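Local coordinates for actin-related protein 8 (Homo sapiens, PDB 4FO0), which binds ATP with low basal ATPase activity, cannot polymerize, and is a proposed core component of the INO80 chromatin-remodelling complex, helping recruit INO80 to sites of DNA damage, at residues 56-61 and 159-164; 130-135 and 147-152; 176-181 and 222-227. All blocks are in the same frame, centred on the assembly; numbering follows the deposited sequence.

The three contacts lie within the actin-family part of the chain. Contact 2 is nested inside the chain loop closed by contact 1, and they touch: Tyr-56 N is 2.7 Å from Asn-150 OD1, and Tyr-56 O is 2.9 Å from Ile-151 N. Contact 3 follows both in the chain and meets contact 2 where Tyr-134 CZ packs 3.5 Å from Val-179 CG1, while its nearest atoms to contact 1 stay about 5 Å off. Asn-161 of contact 1 and Trp-181 of contact 3 each have their side chains about 11 Å from the bound ATP; contact 2 is remote from the annotated sites.

Contact 1. Residues 56-61 and 159-164; sequences YKDSWL and QLNIHP
The Tyr-56 side chain leaves with CG trans to its backbone N (chi1 -177°) and heads across to 159-164, where His-163 has CG lodged between its backbone N and carbonyl carbon (chi1 63°), a turn that brings the imidazole round to meet the phenol. The two rings arrive from opposite directions, with planes 9° from parallel and centroids 4.9 Å apart, but slid so far that they barely overlap; the phenol oxygen lies over a face of the imidazole, though its exact place is doubtful. The model sets it too close to His-163, which also tempers its bond to Asp-58 OD1 at 2.8 Å, made in the plane of the phenol. His-163 is gripped at its rim: ND1 donates to Pro-164 O at 2.7 Å, within the imidazole plane though above that carbonyl's plane, and on the far nitrogen a water, 2.7 Å from NE2, donates to Asp-58 OD2 at 2.8 Å. In the actin fold these segments lie near the nucleotide site: 159-164 leaves the hairpin of strands 155-156 and 159-160, and the Asn-161 side chain lies about 8 Å from that of the ATP-binding Ser-24. Beside the rings, Asn-161 ND2 sits 3.2 Å from both Asp-58 OD1 and Asp-58 OD2. Both side chains find their stronger partner in Trp-153, whose backbone N bonds to the Asp-58 carboxylate and whose O takes the Asn-161 amide. An alanine in place of His-163 would probably leave the water with Asp-58 as its one mate in this contact, strip Pro-164 O of its donor and open a gap beside the phenol. The Tyr-56 ring also meets the ring of His-152 on strand 149-152.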
# COMPACT_ATOMS: atom_id res chain seq x y z
N TYR A 56 -11.95 -9.85 -18.64
CA TYR A 56 -11.77 -9.91 -17.20
C TYR A 56 -10.99 -8.69 -16.70
O TYR A 56 -9.88 -8.40 -17.16
CB TYR A 56 -11.05 -11.20 -16.79
CG TYR A 56 -10.93 -11.30 -15.30
CD1 TYR A 56 -9.83 -10.77 -14.63
CD2 TYR A 56 -11.94 -11.88 -14.54
CE1 TYR A 56 -9.74 -10.83 -13.24
CE2 TYR A 56 -11.86 -11.96 -13.17
CZ TYR A 56 -10.75 -11.43 -12.52
OH TYR A 56 -10.68 -11.51 -11.14
N LYS A 57 -11.59 -7.94 -15.78
CA LYS A 57 -10.87 -6.85 -15.13
C LYS A 57 -10.84 -7.13 -13.63
O LYS A 57 -11.88 -7.41 -13.03
CB LYS A 57 -11.51 -5.48 -15.39
CG LYS A 57 -11.76 -5.12 -16.86
CD LYS A 57 -10.53 -5.33 -17.74
CE LYS A 57 -10.85 -5.02 -19.22
NZ LYS A 57 -11.30 -3.60 -19.41
N ASP A 58 -9.66 -7.10 -13.03
CA ASP A 58 -9.59 -7.25 -11.59
C ASP A 58 -10.22 -6.05 -10.90
O ASP A 58 -10.22 -4.93 -11.42
CB ASP A 58 -8.13 -7.43 -11.11
CG ASP A 58 -7.75 -8.90 -10.92
OD1 ASP A 58 -8.62 -9.71 -10.54
OD2 ASP A 58 -6.57 -9.24 -11.15
N SER A 59 -10.74 -6.27 -9.71
CA SER A 59 -11.23 -5.16 -8.91
C SER A 59 -10.03 -4.37 -8.39
O SER A 59 -8.98 -4.95 -8.08
CB SER A 59 -12.06 -5.70 -7.75
OG SER A 59 -12.71 -6.91 -8.13
N TRP A 60 -10.18 -3.06 -8.29
CA TRP A 60 -9.18 -2.23 -7.66
C TRP A 60 -9.77 -1.38 -6.52
O TRP A 60 -9.60 -1.71 -5.33
CB TRP A 60 -8.52 -1.34 -8.69
CG TRP A 60 -7.45 -0.48 -8.14
CD1 TRP A 60 -6.97 -0.49 -6.85
CD2 TRP A 60 -6.72 0.53 -8.84
NE1 TRP A 60 -5.99 0.46 -6.72
CE2 TRP A 60 -5.82 1.10 -7.92
CE3 TRP A 60 -6.75 1.01 -10.16
CZ2 TRP A 60 -4.94 2.12 -8.27
CZ3 TRP A 60 -5.88 2.02 -10.51
CH2 TRP A 60 -4.99 2.57 -9.57
N LEU A 61 -10.47 -0.30 -6.87
CA LEU A 61 -11.15 0.51 -5.86
C LEU A 61 -12.49 -0.10 -5.45
O LEU A 61 -13.09 0.32 -4.46
CB LEU A 61 -11.36 1.95 -6.32
CG LEU A 61 -10.17 2.83 -6.70
CD1 LEU A 61 -10.62 4.28 -6.66
CD2 LEU A 61 -8.96 2.61 -5.80
N GLN A 159 -2.25 -10.09 -0.23
CA GLN A 159 -2.07 -11.53 -0.40
C GLN A 159 -2.23 -11.92 -1.86
O GLN A 159 -2.65 -11.11 -2.69
CB GLN A 159 -2.96 -12.33 0.56
CG GLN A 159 -2.61 -12.11 2.05
CD GLN A 159 -1.17 -12.50 2.43
OE1 GLN A 159 -0.41 -13.04 1.63
NE2 GLN A 159 -0.80 -12.24 3.68
N LEU A 160 -1.79 -13.13 -2.21
CA LEU A 160 -1.86 -13.54 -3.62
C LEU A 160 -3.29 -13.47 -4.11
O LEU A 160 -4.22 -13.90 -3.42
CB LEU A 160 -1.32 -14.96 -3.81
CG LEU A 160 0.18 -15.10 -3.59
CD1 LEU A 160 0.67 -16.36 -4.24
CD2 LEU A 160 0.89 -13.92 -4.16
N ASN A 161 -3.48 -12.91 -5.29
CA ASN A 161 -4.85 -12.67 -5.74
C ASN A 161 -5.47 -13.88 -6.39
O ASN A 161 -5.52 -13.97 -7.62
CB ASN A 161 -4.95 -11.48 -6.68
CG ASN A 161 -6.40 -11.21 -7.06
OD1 ASN A 161 -7.30 -11.59 -6.32
ND2 ASN A 161 -6.62 -10.58 -8.21
N ILE A 162 -5.94 -14.80 -5.55
CA ILE A 162 -6.58 -16.03 -6.01
C ILE A 162 -8.09 -15.87 -6.05
O ILE A 162 -8.70 -15.37 -5.09
CB ILE A 162 -6.26 -17.19 -5.07
CG1 ILE A 162 -4.74 -17.40 -5.02
CG2 ILE A 162 -7.02 -18.44 -5.50
CD1 ILE A 162 -4.33 -18.77 -5.30
N HIS A 163 -8.70 -16.30 -7.15
CA HIS A 163 -10.12 -16.07 -7.38
C HIS A 163 -10.60 -16.93 -8.54
O HIS A 163 -9.81 -17.37 -9.37
CB HIS A 163 -10.36 -14.61 -7.71
CG HIS A 163 -9.68 -14.17 -8.97
ND1 HIS A 163 -10.13 -14.53 -10.22
CD2 HIS A 163 -8.57 -13.42 -9.18
CE1 HIS A 163 -9.34 -14.01 -11.15
NE2 HIS A 163 -8.38 -13.34 -10.54
N PRO A 164 -11.92 -17.13 -8.63
CA PRO A 164 -12.46 -17.98 -9.70
C PRO A 164 -12.17 -17.34 -11.04
O PRO A 164 -12.18 -16.12 -11.13
CB PRO A 164 -13.96 -17.96 -9.45
CG PRO A 164 -14.09 -17.56 -8.02
CD PRO A 164 -12.99 -16.59 -7.79
O HOH W 1 -6.10 -12.01 -11.29

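Contact 2. Residues 130-135 and 147-152; sequences HHPEYL and DCYNIH
Tyr-149 reaches across to Pro-132 with the end of its ring and closes one hydrogen bond, OH to Pro-132 O, at 2.7 Å. The donor lies in the carbonyl plane on a lone pair, with a C=O...donor angle of 135°, and the carbonyl oxygen in turn stays near the plane of the phenol, at its edge. This is the closer side of the contact. The proline ring crosses the tyrosine at about a right angle, with CD beside the hydroxyl, and Leu-135, its CG trans to its own carbonyl carbon, a turn that carries the branch toward the phenol, brings CD1 to 3.9 Å from Tyr-149 CE2. The hydroxyl also has a weak bond to Arg-47 NE. The outer side is looser: His-131 and Glu-133 are exposed, only their backbone atoms approach the tyrosine, with Glu-133 O 4.4 Å from Tyr-149 CE2, and Glu-133 starts its side chain, which is poorly ordered, away from the tyrosine. Backbone bonds join Glu-133 and Leu-135 to Arg-47 and Ala-45, and Cys-148 and Asn-150 to His-48 and Arg-46, making this a contact between second-neighbour strands in an antiparallel part of the mixed sheet, both paired with strand 38-47, which one aromatic side chain spans.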
# COMPACT_ATOMS: atom_id res chain seq x y z
N HIS A 130 0.80 -4.51 -32.77
CA HIS A 130 1.61 -5.71 -32.94
C HIS A 130 1.18 -6.88 -32.06
O HIS A 130 1.94 -7.83 -31.89
CB HIS A 130 3.06 -5.36 -32.61
CG HIS A 130 3.23 -4.80 -31.24
ND1 HIS A 130 2.52 -3.70 -30.80
CD2 HIS A 130 4.01 -5.18 -30.20
CE1 HIS A 130 2.87 -3.43 -29.55
NE2 HIS A 130 3.77 -4.31 -29.17
N HIS A 131 -0.01 -6.81 -31.48
CA HIS A 131 -0.56 -7.91 -30.69
C HIS A 131 0.36 -8.55 -29.65
O HIS A 131 0.54 -9.77 -29.68
CB HIS A 131 -1.06 -9.02 -31.62
CG HIS A 131 -2.04 -8.54 -32.64
ND1 HIS A 131 -2.31 -7.21 -32.85
CD2 HIS A 131 -2.83 -9.23 -33.50
CE1 HIS A 131 -3.21 -7.09 -33.80
NE2 HIS A 131 -3.55 -8.30 -34.21
N PRO A 132 0.91 -7.76 -28.72
CA PRO A 132 1.72 -8.34 -27.65
C PRO A 132 0.92 -9.39 -26.89
O PRO A 132 -0.29 -9.22 -26.74
CB PRO A 132 1.97 -7.15 -26.72
CG PRO A 132 1.72 -5.96 -27.54
CD PRO A 132 0.66 -6.33 -28.50
N GLU A 133 1.56 -10.46 -26.43
CA GLU A 133 0.83 -11.44 -25.63
C GLU A 133 0.48 -10.86 -24.27
O GLU A 133 -0.48 -11.28 -23.63
CB GLU A 133 1.65 -12.69 -25.38
CG GLU A 133 2.02 -13.48 -26.59
CD GLU A 133 3.02 -14.56 -26.22
OE1 GLU A 133 3.23 -14.77 -25.01
OE2 GLU A 133 3.59 -15.18 -27.14
N TYR A 134 1.30 -9.91 -23.82
CA TYR A 134 1.06 -9.24 -22.56
C TYR A 134 1.70 -7.86 -22.45
O TYR A 134 2.57 -7.48 -23.25
CB TYR A 134 1.53 -10.09 -21.39
CG TYR A 134 3.02 -10.29 -21.38
CD1 TYR A 134 3.58 -11.51 -21.76
CD2 TYR A 134 3.88 -9.27 -21.01
CE1 TYR A 134 4.95 -11.70 -21.74
CE2 TYR A 134 5.25 -9.45 -21.00
CZ TYR A 134 5.78 -10.67 -21.37
OH TYR A 134 7.14 -10.86 -21.36
N LEU A 135 1.27 -7.13 -21.44
CA LEU A 135 1.81 -5.82 -21.15
C LEU A 135 1.99 -5.74 -19.66
O LEU A 135 1.26 -6.38 -18.90
CB LEU A 135 0.86 -4.73 -21.66
CG LEU A 135 0.89 -4.69 -23.20
CD1 LEU A 135 -0.46 -4.45 -23.78
CD2 LEU A 135 1.87 -3.64 -23.65
N ASP A 147 -9.82 -3.01 -25.83
CA ASP A 147 -8.90 -4.01 -26.37
C ASP A 147 -9.09 -5.36 -25.73
O ASP A 147 -9.64 -5.49 -24.64
CB ASP A 147 -7.45 -3.60 -26.20
CG ASP A 147 -6.96 -2.72 -27.31
OD1 ASP A 147 -5.73 -2.67 -27.51
OD2 ASP A 147 -7.82 -2.08 -27.98
N CYS A 148 -8.61 -6.38 -26.43
CA CYS A 148 -8.84 -7.76 -26.03
C CYS A 148 -7.75 -8.17 -25.06
O CYS A 148 -6.87 -8.98 -25.38
CB CYS A 148 -8.87 -8.68 -27.26
SG CYS A 148 -7.50 -8.39 -28.44
N TYR A 149 -7.78 -7.57 -23.88
CA TYR A 149 -6.82 -7.92 -22.84
C TYR A 149 -7.53 -8.05 -21.52
O TYR A 149 -8.39 -7.23 -21.18
CB TYR A 149 -5.71 -6.88 -22.76
CG TYR A 149 -4.72 -6.95 -23.90
CD1 TYR A 149 -5.04 -6.46 -25.17
CD2 TYR A 149 -3.45 -7.51 -23.72
CE1 TYR A 149 -4.14 -6.52 -26.21
CE2 TYR A 149 -2.54 -7.57 -24.77
CZ TYR A 149 -2.89 -7.08 -26.01
OH TYR A 149 -1.99 -7.14 -27.05
N ASN A 150 -7.19 -9.10 -20.77
CA ASN A 150 -7.63 -9.20 -19.38
C ASN A 150 -6.60 -8.52 -18.49
O ASN A 150 -5.39 -8.60 -18.75
CB ASN A 150 -7.82 -10.64 -18.94
CG ASN A 150 -8.93 -11.34 -19.70
OD1 ASN A 150 -9.91 -10.71 -20.12
ND2 ASN A 150 -8.79 -12.64 -19.88
N ILE A 151 -7.08 -7.83 -17.46
CA ILE A 151 -6.21 -7.13 -16.53
C ILE A 151 -6.10 -7.89 -15.22
O ILE A 151 -7.12 -8.23 -14.61
CB ILE A 151 -6.72 -5.72 -16.26
CG1 ILE A 151 -6.89 -4.96 -17.57
CG2 ILE A 151 -5.79 -4.98 -15.30
CD1 ILE A 151 -5.62 -4.77 -18.33
N HIS A 152 -4.86 -8.16 -14.81
CA HIS A 152 -4.61 -8.92 -13.58
C HIS A 152 -3.67 -8.20 -12.62
O HIS A 152 -2.57 -7.77 -12.98
CB HIS A 152 -4.05 -10.32 -13.91
CG HIS A 152 -4.98 -11.16 -14.73
ND1 HIS A 152 -4.78 -11.40 -16.07
CD2 HIS A 152 -6.14 -11.79 -14.40
CE1 HIS A 152 -5.77 -12.15 -16.53
NE2 HIS A 152 -6.60 -12.40 -15.54

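Contact 3. Residues 176-181 and 222-227; sequences DIEVIW and LMKMGF
Glu-178 extends from helix 170-187 to the last turn of helix 211-225, its chain drawn out beyond CG. CB starts toward that turn. CG, trans to the backbone N (chi1 170°), comes 4.1 Å from Met-225 CG as the two side chains slide past each other in opposite directions. CD lies against the root of the lysine, 4.0 Å from Lys-224 CB, and at the tip the oxygens part: OE1 rests 3.6 Å from Lys-224 CB, while OE2 stops 3.5 Å from Lys-224 O, two acceptors with no hydrogen between them. Met-225 swings its bent end round to Trp-181, one turn beyond Glu-178 on helix 170-187, and CE packs 3.8 Å from Trp-181 CB. The indole itself is turned to other work: NE1 bonds to His-42 NE2, and Ile-177 CG2 sits over the centre of one face. Met-220, a turn earlier on the second helix, also touches Glu-178 and Trp-181. The helices therefore meet through aliphatic groups and the Glu-178 carboxylate, with no hydrogen bond between the segments; the carboxylate near Lys-224 O is probably unfavourable, and Lys-224 NZ, 5.1 Å from Glu-178 OE1 and short of a salt bridge, may offset it in part.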
# COMPACT_ATOMS: atom_id res chain seq x y z
N ASP A 176 2.24 -14.85 -13.60
CA ASP A 176 2.09 -13.40 -13.75
C ASP A 176 3.14 -12.66 -12.93
O ASP A 176 3.73 -11.69 -13.40
CB ASP A 176 0.68 -12.96 -13.36
CG ASP A 176 -0.39 -13.44 -14.36
OD1 ASP A 176 0.00 -13.95 -15.44
OD2 ASP A 176 -1.61 -13.30 -14.09
N ILE A 177 3.38 -13.11 -11.70
CA ILE A 177 4.44 -12.54 -10.88
C ILE A 177 5.76 -12.63 -11.62
O ILE A 177 6.48 -11.65 -11.74
CB ILE A 177 4.60 -13.25 -9.54
CG1 ILE A 177 3.32 -13.11 -8.74
CG2 ILE A 177 5.79 -12.67 -8.75
CD1 ILE A 177 2.88 -11.72 -8.63
N GLU A 178 6.07 -13.82 -12.11
CA GLU A 178 7.34 -14.04 -12.77
C GLU A 178 7.49 -13.14 -13.98
O GLU A 178 8.53 -12.51 -14.18
CB GLU A 178 7.53 -15.49 -13.17
CG GLU A 178 8.74 -15.68 -14.06
CD GLU A 178 9.19 -17.12 -14.16
OE1 GLU A 178 8.42 -18.01 -13.73
OE2 GLU A 178 10.31 -17.36 -14.67
N VAL A 179 6.46 -13.07 -14.80
CA VAL A 179 6.51 -12.18 -15.95
C VAL A 179 6.70 -10.72 -15.52
O VAL A 179 7.54 -10.01 -16.07
CB VAL A 179 5.27 -12.34 -16.84
CG1 VAL A 179 5.25 -11.27 -17.93
CG2 VAL A 179 5.25 -13.72 -17.45
N ILE A 180 5.92 -10.28 -14.54
CA ILE A 180 6.05 -8.91 -14.07
C ILE A 180 7.45 -8.63 -13.48
O ILE A 180 8.09 -7.64 -13.84
CB ILE A 180 4.97 -8.55 -13.04
CG1 ILE A 180 3.58 -8.63 -13.68
CG2 ILE A 180 5.18 -7.14 -12.49
CD1 ILE A 180 2.44 -8.46 -12.67
N TRP A 181 7.93 -9.51 -12.61
CA TRP A 181 9.23 -9.31 -11.99
C TRP A 181 10.37 -9.41 -12.99
O TRP A 181 11.31 -8.64 -12.94
CB TRP A 181 9.46 -10.27 -10.82
CG TRP A 181 8.55 -9.99 -9.69
CD1 TRP A 181 7.52 -9.10 -9.68
CD2 TRP A 181 8.55 -10.62 -8.40
NE1 TRP A 181 6.88 -9.12 -8.47
CE2 TRP A 181 7.49 -10.05 -7.67
CE3 TRP A 181 9.34 -11.60 -7.80
CZ2 TRP A 181 7.20 -10.43 -6.35
CZ3 TRP A 181 9.06 -11.97 -6.50
CH2 TRP A 181 7.99 -11.39 -5.79
N LEU A 222 14.38 -18.92 -7.12
CA LEU A 222 15.54 -19.78 -7.26
C LEU A 222 15.49 -20.67 -8.50
O LEU A 222 16.42 -20.68 -9.31
CB LEU A 222 15.72 -20.63 -5.99
CG LEU A 222 16.08 -19.81 -4.75
CD1 LEU A 222 16.25 -20.72 -3.56
CD2 LEU A 222 17.35 -19.01 -4.99
N MET A 223 14.38 -21.40 -8.65
CA MET A 223 14.26 -22.40 -9.71
C MET A 223 13.82 -21.85 -11.07
O MET A 223 14.36 -22.23 -12.10
CB MET A 223 13.32 -23.54 -9.28
CG MET A 223 13.78 -24.34 -8.06
SD MET A 223 15.50 -24.92 -8.12
CE MET A 223 16.37 -23.40 -7.76
N LYS A 224 12.84 -20.96 -11.09
CA LYS A 224 12.28 -20.49 -12.35
C LYS A 224 13.03 -19.28 -12.91
O LYS A 224 13.23 -19.16 -14.11
CB LYS A 224 10.80 -20.14 -12.18
CG LYS A 224 9.91 -21.30 -11.82
CD LYS A 224 9.34 -21.95 -13.07
CE LYS A 224 8.36 -23.06 -12.72
NZ LYS A 224 7.27 -22.56 -11.82
N MET A 225 13.45 -18.37 -12.04
CA MET A 225 14.06 -17.14 -12.51
C MET A 225 15.59 -17.24 -12.57
O MET A 225 16.23 -16.59 -13.40
CB MET A 225 13.63 -15.96 -11.65
CG MET A 225 12.26 -15.41 -11.98
SD MET A 225 11.84 -14.11 -10.81
CE MET A 225 12.29 -12.63 -11.71
N GLY A 226 16.17 -18.04 -11.68
CA GLY A 226 17.58 -18.35 -11.78
C GLY A 226 18.55 -17.63 -10.87
O GLY A 226 19.76 -17.65 -11.12
N PHE A 227 18.04 -16.98 -9.83
CA PHE A 227 18.89 -16.43 -8.80
C PHE A 227 19.62 -17.57 -8.13
O PHE A 227 19.10 -18.68 -8.07
CB PHE A 227 18.05 -15.73 -7.75
CG PHE A 227 17.55 -14.40 -8.17
CD1 PHE A 227 18.27 -13.25 -7.85
CD2 PHE A 227 16.37 -14.28 -8.88
CE1 PHE A 227 17.82 -12.01 -8.24
CE2 PHE A 227 15.91 -13.04 -9.27
CZ PHE A 227 16.64 -11.90 -8.94